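Long-range contacts in afamin (Homo sapiens, PDB 6FAK), which carries hydrophobic molecules in body fluids, binds vitamin E and keeps lipidated Wnt proteins soluble and active: residues 14-18 against 257-261; 67-71 against 250-255; 343-348 against 447-452; 350-355 against 482-487; 529-533 against 548-552. Residues are numbered along the deposited sequence.

Contact 1. Residues 14-18 against 257-261; sequences TQKFI and IRDTS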
# COMPACT_ATOMS: atom_id res chain seq x y z
N THR A 14 6.65 11.90 -23.71
CA THR A 14 6.13 12.15 -22.36
C THR A 14 5.37 13.48 -22.28
O THR A 14 4.27 13.50 -21.75
CB THR A 14 7.27 12.13 -21.30
OG1 THR A 14 7.96 10.88 -21.36
CG2 THR A 14 6.70 12.33 -19.86
N GLN A 15 5.96 14.56 -22.80
CA GLN A 15 5.30 15.87 -22.86
C GLN A 15 4.03 15.82 -23.70
O GLN A 15 3.03 16.48 -23.39
CB GLN A 15 6.25 16.94 -23.44
CG GLN A 15 5.75 18.39 -23.39
CD GLN A 15 5.41 18.88 -21.99
OE1 GLN A 15 5.98 18.40 -21.01
NE2 GLN A 15 4.45 19.82 -21.88
N LYS A 16 4.05 15.01 -24.75
CA LYS A 16 2.86 14.82 -25.56
C LYS A 16 1.82 14.07 -24.79
O LYS A 16 0.68 14.48 -24.79
CB LYS A 16 3.15 14.11 -26.89
CG LYS A 16 3.18 15.05 -28.09
CD LYS A 16 4.37 16.01 -28.08
CE LYS A 16 4.03 17.41 -27.58
NZ LYS A 16 2.98 18.09 -28.40
N PHE A 17 2.19 12.96 -24.16
CA PHE A 17 1.25 12.22 -23.31
C PHE A 17 0.57 13.15 -22.27
O PHE A 17 -0.65 13.09 -22.08
CB PHE A 17 1.93 11.05 -22.62
CG PHE A 17 1.02 10.26 -21.72
CD1 PHE A 17 0.29 9.19 -22.22
CD2 PHE A 17 0.88 10.59 -20.37
CE1 PHE A 17 -0.57 8.46 -21.40
CE2 PHE A 17 0.02 9.86 -19.55
CZ PHE A 17 -0.70 8.80 -20.07
N ILE A 18 1.36 13.99 -21.60
CA ILE A 18 0.84 14.90 -20.55
C ILE A 18 -0.11 15.96 -21.11
O ILE A 18 -1.20 16.18 -20.55
CB ILE A 18 1.97 15.59 -19.77
CG1 ILE A 18 2.67 14.55 -18.89
CG2 ILE A 18 1.44 16.71 -18.88
CD1 ILE A 18 4.04 14.99 -18.43
N ILE A 257 4.61 11.51 -13.41
CA ILE A 257 4.55 10.94 -14.77
C ILE A 257 5.90 11.09 -15.48
O ILE A 257 6.42 10.10 -15.98
CB ILE A 257 3.34 11.50 -15.61
CG1 ILE A 257 2.03 10.96 -15.08
CG2 ILE A 257 3.46 11.11 -17.07
CD1 ILE A 257 0.81 11.80 -15.42
N ARG A 258 6.45 12.30 -15.46
CA ARG A 258 7.78 12.59 -16.03
C ARG A 258 8.89 11.74 -15.45
O ARG A 258 9.70 11.22 -16.19
CB ARG A 258 8.19 14.06 -15.82
CG ARG A 258 7.44 15.04 -16.71
CD ARG A 258 7.93 16.48 -16.57
NE ARG A 258 7.09 17.39 -17.37
CZ ARG A 258 6.89 18.70 -17.15
NH1 ARG A 258 7.45 19.32 -16.11
NH2 ARG A 258 6.10 19.38 -17.96
N ASP A 259 8.97 11.66 -14.13
CA ASP A 259 10.02 10.84 -13.50
C ASP A 259 9.81 9.35 -13.72
O ASP A 259 10.79 8.63 -13.83
CB ASP A 259 10.18 11.12 -11.99
CG ASP A 259 10.66 12.53 -11.70
OD1 ASP A 259 11.12 13.17 -12.64
OD2 ASP A 259 10.57 13.00 -10.54
N THR A 260 8.56 8.87 -13.74
CA THR A 260 8.29 7.47 -14.05
C THR A 260 8.78 7.16 -15.50
O THR A 260 9.49 6.19 -15.71
CB THR A 260 6.79 7.15 -13.90
OG1 THR A 260 6.39 7.34 -12.53
CG2 THR A 260 6.46 5.69 -14.31
N SER A 261 8.44 8.02 -16.44
CA SER A 261 8.90 7.86 -17.82
C SER A 261 10.44 7.85 -17.92
O SER A 261 11.04 7.02 -18.61
CB SER A 261 8.28 8.93 -18.71
OG SER A 261 8.91 8.91 -19.97
O HOH W 1 6.97 16.23 -19.84

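Contact 2. Residues 67-71 against 250-255; sequences KLPNN and EGDVVQ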
# COMPACT_ATOMS: atom_id res chain seq x y z
N LYS A 67 8.16 26.81 -14.03
CA LYS A 67 7.85 26.55 -12.60
C LYS A 67 7.62 25.06 -12.33
O LYS A 67 7.35 24.29 -13.25
CB LYS A 67 6.63 27.35 -12.13
CG LYS A 67 6.88 28.83 -11.86
CD LYS A 67 5.58 29.56 -11.53
CE LYS A 67 5.75 30.75 -10.59
NZ LYS A 67 6.99 31.54 -10.79
N LEU A 68 7.74 24.66 -11.06
CA LEU A 68 7.39 23.30 -10.65
C LEU A 68 5.88 23.08 -10.98
O LEU A 68 5.07 24.02 -10.85
CB LEU A 68 7.68 23.11 -9.17
CG LEU A 68 7.67 21.70 -8.57
CD1 LEU A 68 8.85 20.82 -9.01
CD2 LEU A 68 7.66 21.82 -7.05
N PRO A 69 5.52 21.88 -11.48
CA PRO A 69 4.12 21.68 -11.94
C PRO A 69 3.11 21.86 -10.82
O PRO A 69 2.09 22.48 -11.00
CB PRO A 69 4.10 20.23 -12.45
CG PRO A 69 5.54 19.87 -12.67
CD PRO A 69 6.32 20.64 -11.64
N ASN A 70 3.44 21.33 -9.67
CA ASN A 70 2.61 21.44 -8.49
C ASN A 70 2.39 22.88 -8.06
O ASN A 70 1.29 23.24 -7.65
CB ASN A 70 3.23 20.68 -7.30
CG ASN A 70 2.31 19.64 -6.78
OD1 ASN A 70 1.24 19.41 -7.39
ND2 ASN A 70 2.71 18.97 -5.68
N ASN A 71 3.44 23.70 -8.15
CA ASN A 71 3.31 25.12 -7.81
C ASN A 71 2.30 25.81 -8.72
O ASN A 71 1.51 26.64 -8.24
CB ASN A 71 4.67 25.86 -7.76
CG ASN A 71 5.47 25.54 -6.48
OD1 ASN A 71 4.89 25.15 -5.45
ND2 ASN A 71 6.81 25.72 -6.54
N GLU A 250 4.89 13.09 -2.88
CA GLU A 250 4.35 14.41 -2.71
C GLU A 250 2.93 14.57 -3.23
O GLU A 250 2.12 15.29 -2.65
CB GLU A 250 5.27 15.47 -3.34
CG GLU A 250 4.66 16.85 -3.28
CD GLU A 250 5.47 17.96 -3.88
OE1 GLU A 250 6.68 17.76 -4.20
OE2 GLU A 250 4.82 19.05 -3.98
N GLY A 251 2.62 13.90 -4.33
CA GLY A 251 1.39 14.07 -5.03
C GLY A 251 1.48 14.95 -6.28
O GLY A 251 0.47 15.30 -6.82
N ASP A 252 2.69 15.27 -6.72
CA ASP A 252 2.89 16.09 -7.88
C ASP A 252 2.68 15.19 -9.13
O ASP A 252 3.62 14.51 -9.59
CB ASP A 252 4.29 16.71 -7.82
CG ASP A 252 4.56 17.67 -8.98
OD1 ASP A 252 3.90 17.60 -10.05
OD2 ASP A 252 5.45 18.50 -8.78
N VAL A 253 1.48 15.20 -9.66
CA VAL A 253 1.08 14.23 -10.72
C VAL A 253 1.91 14.35 -12.00
O VAL A 253 2.35 13.34 -12.54
CB VAL A 253 -0.43 14.26 -11.02
CG1 VAL A 253 -1.22 13.89 -9.78
CG2 VAL A 253 -0.87 15.63 -11.55
N VAL A 254 2.14 15.58 -12.45
CA VAL A 254 2.99 15.84 -13.63
C VAL A 254 4.45 15.37 -13.45
O VAL A 254 4.97 14.64 -14.29
CB VAL A 254 2.95 17.35 -14.04
CG1 VAL A 254 3.90 17.63 -15.18
CG2 VAL A 254 1.53 17.74 -14.42
N GLN A 255 5.07 15.76 -12.35
CA GLN A 255 6.43 15.33 -12.07
C GLN A 255 6.53 13.80 -11.92
O GLN A 255 7.53 13.18 -12.31
CB GLN A 255 6.96 15.99 -10.80
CG GLN A 255 8.48 15.92 -10.65
CD GLN A 255 9.19 16.63 -11.82
OE1 GLN A 255 8.69 17.61 -12.38
NE2 GLN A 255 10.30 16.08 -12.22
O HOH W 2 -0.18 17.57 -8.70

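Contact 3. Residues 343-348 against 447-452; sequences DLSIPE and FACVDN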
# COMPACT_ATOMS: atom_id res chain seq x y z
N ASP A 343 15.16 -15.54 -3.27
CA ASP A 343 14.16 -16.18 -2.38
C ASP A 343 13.81 -15.42 -1.09
O ASP A 343 12.93 -15.87 -0.34
CB ASP A 343 14.63 -17.60 -2.02
CG ASP A 343 16.05 -17.65 -1.41
OD1 ASP A 343 17.02 -16.93 -1.85
OD2 ASP A 343 16.22 -18.49 -0.50
N LEU A 344 14.52 -14.31 -0.81
CA LEU A 344 14.30 -13.52 0.41
C LEU A 344 13.37 -12.35 0.17
O LEU A 344 13.33 -11.78 -0.95
CB LEU A 344 15.62 -13.01 1.01
CG LEU A 344 16.62 -14.09 1.44
CD1 LEU A 344 17.87 -13.52 2.08
CD2 LEU A 344 16.00 -15.16 2.32
N SER A 345 12.61 -12.01 1.20
CA SER A 345 11.77 -10.82 1.17
C SER A 345 12.61 -9.54 1.27
O SER A 345 13.73 -9.56 1.72
CB SER A 345 10.77 -10.86 2.31
OG SER A 345 11.37 -10.60 3.56
N ILE A 346 12.03 -8.44 0.85
CA ILE A 346 12.68 -7.15 0.98
C ILE A 346 12.95 -6.80 2.45
O ILE A 346 14.07 -6.42 2.74
CB ILE A 346 11.94 -6.03 0.20
CG1 ILE A 346 11.74 -6.41 -1.29
CG2 ILE A 346 12.71 -4.73 0.29
CD1 ILE A 346 12.99 -6.78 -2.08
N PRO A 347 11.97 -6.96 3.37
CA PRO A 347 12.25 -6.71 4.80
C PRO A 347 13.37 -7.62 5.40
O PRO A 347 14.20 -7.14 6.16
CB PRO A 347 10.89 -6.96 5.49
CG PRO A 347 9.88 -6.83 4.44
CD PRO A 347 10.53 -7.14 3.11
N GLU A 348 13.42 -8.89 4.95
CA GLU A 348 14.46 -9.81 5.37
C GLU A 348 15.83 -9.30 4.89
O GLU A 348 16.76 -9.29 5.63
CB GLU A 348 14.23 -11.26 4.92
CG GLU A 348 15.28 -12.22 5.54
CD GLU A 348 15.21 -12.32 7.08
OE1 GLU A 348 14.12 -12.10 7.66
OE2 GLU A 348 16.23 -12.67 7.71
N PHE A 447 8.18 -17.86 1.32
CA PHE A 447 8.74 -16.98 2.36
C PHE A 447 8.78 -15.53 1.88
O PHE A 447 8.28 -14.62 2.59
CB PHE A 447 10.14 -17.40 2.88
CG PHE A 447 10.76 -16.34 3.77
CD1 PHE A 447 10.28 -16.15 5.04
CD2 PHE A 447 11.78 -15.50 3.29
CE1 PHE A 447 10.81 -15.17 5.85
CE2 PHE A 447 12.32 -14.50 4.09
CZ PHE A 447 11.85 -14.35 5.38
N ALA A 448 9.35 -15.30 0.69
CA ALA A 448 9.47 -13.95 0.18
C ALA A 448 8.09 -13.29 -0.02
O ALA A 448 7.84 -12.13 0.40
CB ALA A 448 10.27 -13.91 -1.12
N CYS A 449 7.19 -14.04 -0.62
CA CYS A 449 5.85 -13.54 -0.92
C CYS A 449 5.08 -13.11 0.36
O CYS A 449 4.59 -11.99 0.46
CB CYS A 449 5.08 -14.60 -1.73
SG CYS A 449 3.42 -14.12 -2.27
N VAL A 450 5.02 -14.02 1.34
CA VAL A 450 4.31 -13.77 2.57
C VAL A 450 4.93 -12.58 3.35
O VAL A 450 4.20 -11.69 3.82
CB VAL A 450 4.33 -15.02 3.49
CG1 VAL A 450 3.80 -14.70 4.88
CG2 VAL A 450 3.52 -16.15 2.87
N ASP A 451 6.24 -12.56 3.49
CA ASP A 451 6.85 -11.53 4.33
C ASP A 451 6.72 -10.16 3.63
O ASP A 451 6.47 -9.17 4.30
CB ASP A 451 8.28 -11.91 4.70
CG ASP A 451 8.87 -11.07 5.84
OD1 ASP A 451 8.22 -10.82 6.88
OD2 ASP A 451 10.01 -10.60 5.72
N ASN A 452 6.83 -10.13 2.30
CA ASN A 452 6.65 -8.91 1.52
C ASN A 452 5.22 -8.35 1.70
O ASN A 452 5.03 -7.15 1.94
CB ASN A 452 6.92 -9.16 0.03
CG ASN A 452 8.42 -9.11 -0.34
OD1 ASN A 452 9.26 -8.55 0.36
ND2 ASN A 452 8.74 -9.71 -1.49
O HOH W 3 10.83 -17.21 -0.75
O HOH W 4 11.56 -10.12 -2.53

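Contact 4. Residues 350-355 against 482-487; sequences LRIVQI and FAFRRP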
# COMPACT_ATOMS: atom_id res chain seq x y z
N LEU A 350 16.70 -6.20 4.27
CA LEU A 350 17.05 -5.02 5.05
C LEU A 350 17.42 -5.34 6.48
O LEU A 350 18.26 -4.66 7.03
CB LEU A 350 15.91 -3.98 5.03
CG LEU A 350 15.53 -3.61 3.59
CD1 LEU A 350 14.30 -2.71 3.64
CD2 LEU A 350 16.66 -2.95 2.86
N ARG A 351 16.79 -6.37 7.11
CA ARG A 351 17.24 -6.84 8.39
C ARG A 351 18.72 -7.34 8.34
O ARG A 351 19.52 -7.02 9.23
CB ARG A 351 16.29 -7.92 8.97
CG ARG A 351 14.94 -7.35 9.39
CD ARG A 351 14.14 -8.41 10.11
NE ARG A 351 13.57 -9.39 9.20
CZ ARG A 351 12.39 -9.35 8.61
NH1 ARG A 351 11.62 -8.28 8.70
NH2 ARG A 351 11.99 -10.36 7.87
N ILE A 352 19.03 -8.09 7.30
CA ILE A 352 20.38 -8.59 7.07
C ILE A 352 21.39 -7.44 6.91
O ILE A 352 22.49 -7.49 7.50
CB ILE A 352 20.40 -9.63 5.90
CG1 ILE A 352 19.71 -10.90 6.43
CG2 ILE A 352 21.83 -9.93 5.41
CD1 ILE A 352 19.32 -11.88 5.36
N VAL A 353 21.01 -6.40 6.19
CA VAL A 353 21.89 -5.25 6.03
C VAL A 353 22.17 -4.61 7.39
O VAL A 353 23.34 -4.30 7.71
CB VAL A 353 21.36 -4.21 5.03
CG1 VAL A 353 22.27 -3.00 4.99
CG2 VAL A 353 21.22 -4.79 3.60
N GLN A 354 21.13 -4.44 8.21
CA GLN A 354 21.31 -3.85 9.53
C GLN A 354 22.17 -4.69 10.46
O GLN A 354 23.01 -4.16 11.22
CB GLN A 354 19.94 -3.63 10.20
CG GLN A 354 20.01 -2.93 11.54
CD GLN A 354 20.55 -1.51 11.37
OE1 GLN A 354 20.03 -0.74 10.55
NE2 GLN A 354 21.63 -1.19 12.09
N ILE A 355 21.91 -5.99 10.46
CA ILE A 355 22.74 -6.93 11.23
C ILE A 355 24.20 -6.86 10.81
O ILE A 355 25.07 -6.89 11.66
CB ILE A 355 22.19 -8.33 11.14
CG1 ILE A 355 20.93 -8.37 12.01
CG2 ILE A 355 23.18 -9.38 11.63
CD1 ILE A 355 20.08 -9.56 11.69
N PHE A 482 12.44 0.37 10.53
CA PHE A 482 11.66 -0.08 9.42
C PHE A 482 11.73 -1.58 9.18
O PHE A 482 10.71 -2.26 9.09
CB PHE A 482 12.12 0.74 8.21
CG PHE A 482 11.39 0.43 6.98
CD1 PHE A 482 10.08 0.84 6.83
CD2 PHE A 482 11.98 -0.34 6.00
CE1 PHE A 482 9.37 0.53 5.68
CE2 PHE A 482 11.28 -0.66 4.86
CZ PHE A 482 9.96 -0.23 4.69
N ALA A 483 12.94 -2.10 9.08
CA ALA A 483 13.14 -3.51 8.78
C ALA A 483 12.61 -4.47 9.86
O ALA A 483 12.17 -5.54 9.56
CB ALA A 483 14.62 -3.78 8.52
N PHE A 484 12.66 -4.05 11.11
CA PHE A 484 12.22 -4.85 12.27
C PHE A 484 10.81 -4.48 12.77
O PHE A 484 10.39 -4.94 13.84
CB PHE A 484 13.23 -4.71 13.41
CG PHE A 484 14.53 -5.43 13.13
CD1 PHE A 484 15.56 -4.78 12.49
CD2 PHE A 484 14.66 -6.78 13.40
CE1 PHE A 484 16.74 -5.45 12.18
CE2 PHE A 484 15.84 -7.45 13.08
CZ PHE A 484 16.89 -6.77 12.47
N ARG A 485 10.08 -3.72 11.98
CA ARG A 485 8.71 -3.35 12.34
C ARG A 485 7.74 -4.56 12.52
O ARG A 485 6.99 -4.61 13.49
CB ARG A 485 8.18 -2.35 11.30
CG ARG A 485 6.78 -1.87 11.57
CD ARG A 485 6.62 -0.45 11.05
NE ARG A 485 6.70 -0.41 9.61
CZ ARG A 485 6.64 0.69 8.84
NH1 ARG A 485 6.55 1.91 9.40
NH2 ARG A 485 6.67 0.55 7.55
N ARG A 486 7.74 -5.52 11.60
CA ARG A 486 6.87 -6.69 11.72
C ARG A 486 7.23 -7.53 12.98
O ARG A 486 6.36 -7.79 13.80
CB ARG A 486 6.80 -7.50 10.42
CG ARG A 486 5.62 -8.49 10.34
CD ARG A 486 5.73 -9.41 9.11
NE ARG A 486 4.88 -10.58 9.26
CZ ARG A 486 5.10 -11.82 8.81
NH1 ARG A 486 6.17 -12.10 8.09
NH2 ARG A 486 4.21 -12.76 9.04
N PRO A 487 8.50 -7.92 13.15
CA PRO A 487 8.88 -8.54 14.45
C PRO A 487 8.49 -7.76 15.72
O PRO A 487 8.10 -8.38 16.70
CB PRO A 487 10.40 -8.68 14.35
CG PRO A 487 10.69 -8.70 12.87
CD PRO A 487 9.61 -7.93 12.17

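Contact 5. Residues 529-533 against 548-552; sequences FLVNL and LFTNF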
# COMPACT_ATOMS: atom_id res chain seq x y z
N PHE A 529 -18.56 -7.44 13.65
CA PHE A 529 -19.09 -8.04 14.90
C PHE A 529 -17.97 -8.52 15.82
O PHE A 529 -17.95 -8.19 17.04
CB PHE A 529 -20.11 -9.17 14.56
CG PHE A 529 -20.58 -9.92 15.76
CD1 PHE A 529 -19.88 -11.04 16.22
CD2 PHE A 529 -21.73 -9.54 16.41
CE1 PHE A 529 -20.29 -11.73 17.36
CE2 PHE A 529 -22.15 -10.22 17.57
CZ PHE A 529 -21.41 -11.33 18.04
N LEU A 530 -17.04 -9.28 15.25
CA LEU A 530 -15.93 -9.83 16.04
C LEU A 530 -15.06 -8.74 16.66
O LEU A 530 -14.72 -8.82 17.85
CB LEU A 530 -15.10 -10.78 15.24
CG LEU A 530 -13.92 -11.39 15.99
CD1 LEU A 530 -14.24 -12.11 17.29
CD2 LEU A 530 -13.25 -12.37 15.06
N VAL A 531 -14.74 -7.72 15.86
CA VAL A 531 -13.94 -6.63 16.32
C VAL A 531 -14.65 -5.89 17.46
O VAL A 531 -14.03 -5.65 18.51
CB VAL A 531 -13.48 -5.71 15.18
CG1 VAL A 531 -12.85 -4.41 15.68
CG2 VAL A 531 -12.48 -6.45 14.32
N ASN A 532 -15.90 -5.52 17.24
CA ASN A 532 -16.69 -4.85 18.31
C ASN A 532 -16.80 -5.70 19.59
O ASN A 532 -16.68 -5.20 20.71
CB ASN A 532 -18.07 -4.41 17.79
CG ASN A 532 -17.97 -3.30 16.76
OD1 ASN A 532 -17.12 -2.41 16.89
ND2 ASN A 532 -18.84 -3.33 15.76
N LEU A 533 -16.96 -7.01 19.42
CA LEU A 533 -16.99 -7.93 20.55
C LEU A 533 -15.69 -7.91 21.37
O LEU A 533 -15.75 -7.91 22.65
CB LEU A 533 -17.28 -9.35 20.07
CG LEU A 533 -17.55 -10.36 21.17
CD1 LEU A 533 -18.83 -10.04 21.93
CD2 LEU A 533 -17.59 -11.74 20.53
N LEU A 548 -16.60 -17.62 22.43
CA LEU A 548 -17.82 -16.88 22.36
C LEU A 548 -18.24 -16.57 20.93
O LEU A 548 -19.42 -16.64 20.58
CB LEU A 548 -17.70 -15.61 23.19
CG LEU A 548 -18.91 -14.69 23.33
CD1 LEU A 548 -20.09 -15.45 23.94
CD2 LEU A 548 -18.50 -13.51 24.20
N PHE A 549 -17.28 -16.16 20.12
CA PHE A 549 -17.53 -15.91 18.72
C PHE A 549 -18.06 -17.15 18.00
O PHE A 549 -18.99 -17.04 17.19
CB PHE A 549 -16.26 -15.42 18.04
CG PHE A 549 -16.43 -15.20 16.58
CD1 PHE A 549 -17.21 -14.16 16.12
CD2 PHE A 549 -15.84 -16.06 15.67
CE1 PHE A 549 -17.39 -13.93 14.77
CE2 PHE A 549 -16.00 -15.82 14.30
CZ PHE A 549 -16.79 -14.76 13.86
N THR A 550 -17.45 -18.31 18.25
CA THR A 550 -17.93 -19.52 17.61
C THR A 550 -19.32 -19.92 18.12
O THR A 550 -20.04 -20.54 17.38
CB THR A 550 -17.02 -20.76 17.76
OG1 THR A 550 -17.00 -21.21 19.14
CG2 THR A 550 -15.65 -20.43 17.24
N ASN A 551 -19.65 -19.58 19.37
CA ASN A 551 -21.03 -19.78 19.87
C ASN A 551 -22.06 -18.96 19.01
O ASN A 551 -23.01 -19.51 18.44
CB ASN A 551 -21.08 -19.36 21.34
CG ASN A 551 -22.33 -19.82 22.07
OD1 ASN A 551 -23.38 -20.03 21.48
ND2 ASN A 551 -22.24 -19.89 23.36
N PHE A 552 -21.80 -17.66 18.88
CA PHE A 552 -22.60 -16.77 18.04
C PHE A 552 -22.69 -17.29 16.61
O PHE A 552 -23.77 -17.29 16.01
CB PHE A 552 -22.03 -15.35 18.04
CG PHE A 552 -22.49 -14.50 19.17
CD1 PHE A 552 -23.76 -13.95 19.16
CD2 PHE A 552 -21.61 -14.13 20.18
CE1 PHE A 552 -24.16 -13.08 20.18
CE2 PHE A 552 -22.00 -13.28 21.20
CZ PHE A 552 -23.28 -12.74 21.21

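Contact 1. Residues 14-18 against 257-261
The packing of helix 13-20 on helix 253-268, which joins the first and second albumin repeats, shows how rotamers sort polar and apolar groups. The axes of the two short segments run 10.4 Å apart at 146°, roughly antiparallel. Thr14, in the m rotamer, sends OG1 to Ser261 OG at 2.6 Å, a hydrogen bond made possible by the t rotamer of Ser261, while its CG2 lies 4.0 Å from Arg258 CA. Arg258 is extended through chi2 and chi3, so its guanidinium travels along the flank of the opposing helix; NH2 donates to Gln15 OE1 at 3.2 Å, and a water bridges Arg258 NE to the same oxygen. The apolar part is Ile257, whose CG2 sits 4.0 Å from Ile18 CG1 and 4.2 Å from Phe17 CD2; Ile25 and Leu158 of the first repeat also touch Ile257. The chemistry is thus mixed: an apolar centre of Ile257, Ile18 and Phe17, with a neutral hydroxyl pair and one cation-to-amide hydrogen bond around it.

Contact 2. Residues 67-71 against 250-255
Two helix starts meet across the boundary between the first and second albumin repeats, a compact example of caps and turns used in docking. Pro69 and Asn70, in the first turn of helix 69-78, and Asp252, the N-cap of helix 253-268, bury the greatest areas. The Pro69 ring lies against the other helix start: its CB is 3.5 Å from Val254 CB and 3.6 Å from Asp252 OD1, and its CG is 3.9 Å from Gln255 OE1. Asn70 reaches along the neighbouring turn. Its ND2 donates to Glu250 OE2 at 2.7 Å, while OD1 accepts from a water that in turn accepts from Val253 N, linking the amide to the helix start. Asp252 is held from within its own segment, OD1 accepting a capping bond from Gln255 N at 3.2 Å, and its OD2 lies 3.4 Å from Asn70 CB. Just before it, Gly251, with positive phi, is the C-prime residue of the Schellman motif that ends helix 231-250, so the chain turns sharply from one helix into the next. Glu250 also forms a salt bridge with Arg101, and Tyr33 hydrogen-bonds both Asn70 and the Glu250 carbonyl. The carboxylate of Glu250 therefore joins a neutral amide and a positive charge of the first repeat, while proline supplies the apolar part of the joint.

Contact 3. Residues 343-348 against 447-452
At Ser345 the chain passes from an extended backbone (phi/psi -72/160) into helix 346-363, and this helix start is laid against the side of helix 446-462, with Ser345 CA only 4.0 Å from Ala448 CA. So close an approach is possible because the residues facing each other are small. The meeting shows how one helix can complete the N-terminus of another: Ile346 N, in the first turn, donates to Asn452 OD1 at 2.8 Å. Ser345 caps its own helix, OG accepting from Glu348 N at 3.0 Å, and the same hydroxyl donates to Asp451 OD2 at 2.6 Å, tying the cap to the partner. Two waters extend the seam, one between Asp343 O and Ala448 N, the other between Leu344 O and Asn452 ND2. Phe447 closes the apolar end, its CE2 lying 4.1 Å from Leu344 CD2, with Glu348 CB at the ring edge. Asn452 ND2 also hydrogen-bonds a bound PG6 molecule, probably from the crystallisation liquor, whose pocket includes Ile346, Pro347 and Ala448. The joint connects the second and third albumin repeats. Helix 376-417 backs it, receiving Phe447 on Leu388 and Val391 and binding the Glu348 carboxylate through Ser387 and Thr384; on another flank Ile346 meets helix 216-225, while Val450 packs on helix 423-440.

Contact 4. Residues 350-355 against 482-487
Arg351 lays its aliphatic stem over the face of the Phe484 ring, with CG 3.7 Å from the ring centroid and only 12° off the normal, a clear CH-pi contact. It is a worked example of inter-repeat packing in the albumin fold: helix 346-363 of the second repeat receives the turn that leads into helix 485-490 of the third. That turn is a type I beta turn from Phe482 to Arg485, and it places three residues against the helix. Ala483 fits closest to the backbone, its CB 3.7 Å from Leu350 CB. Phe482 offers its ring edge to Leu350, CE2 lying 3.8 Å from CD1, and both residues line the pocket occupied by PG6; Phe482 also meets Ala205, Phe209 and the ring of His201. Phe484 completes the set, with Gln354 CG and Ile355 CD1 at its edge. Beyond the stem, the Arg351 guanidinium is held by salt bridges from NH2 to Glu348 and Asp451, which leaves NH1 turned to the turn itself: Arg351 NH1 donates to Ala483 O at 2.9 Å, the carbonyl oxygen lying near the guanidinium plane.

Contact 5. Residues 529-533 against 548-552
This is an apolar helix-helix contact inside the third albumin repeat, in which helix 521-536 and helix 542-560, consecutive in the chain, fold back on each other as a helical hairpin. The axes of the two short segments pass 11.2 Å apart at 140°, and no hydrogen bond crosses between the segments; the spacing is filled by large side chains. Phe529 presents its ring edge to two aromatic partners. One part of that edge points at the face of Phe552 in a T-shaped pair, with centroids 4.8 Å apart, planes at 70° and Phe529 CZ 3.5 Å from Phe552 CD2. Along another part, Phe529 CD1 comes 4.1 Å from Phe549 CE1. Leu530 covers a face of the Phe549 ring, CD2 standing 4.3 Å from the centroid and almost on the normal, a CH-pi contact. One turn further along the first helix from Phe529, Leu533 CD1 meets Leu548 CD2 at 4.2 Å. Helix 376-417 adds to the same packing, since Tyr408 stacks edge-to-face with Phe549 and also touches Leu530, and Ile412 packs on Leu530 as well. The chemistry is that of many buried helix-helix contacts: with backbone polar groups bonded within each helix and no hydrogen bond between the segments, this seam rests on apolar and aromatic packing.

In the fold
The five contacts divide by the repeats they join. Contacts 1 and 2 bind the first repeat to helix 253-268 of the second, a helix within the region (residues 194-298) that forms the pocket for hydrophobic ligands; their centres are about 12 Å apart, and they touch where Arg258 NH1 lies 4.0 Å from Pro69 CG. Contacts 3 and 4, also about 12 Å apart between centres, share helix 346-363 and alternate along the chain, joining the second repeat to the third. Asp451 links them through Arg351 and Arg486, and both contribute to the PG6 site. These two pairs lie over 30 Å apart, centre to centre. Contact 5 remains within the third repeat, its centre about 33 Å from that of contact 3 and about 51 Å from that of contact 1.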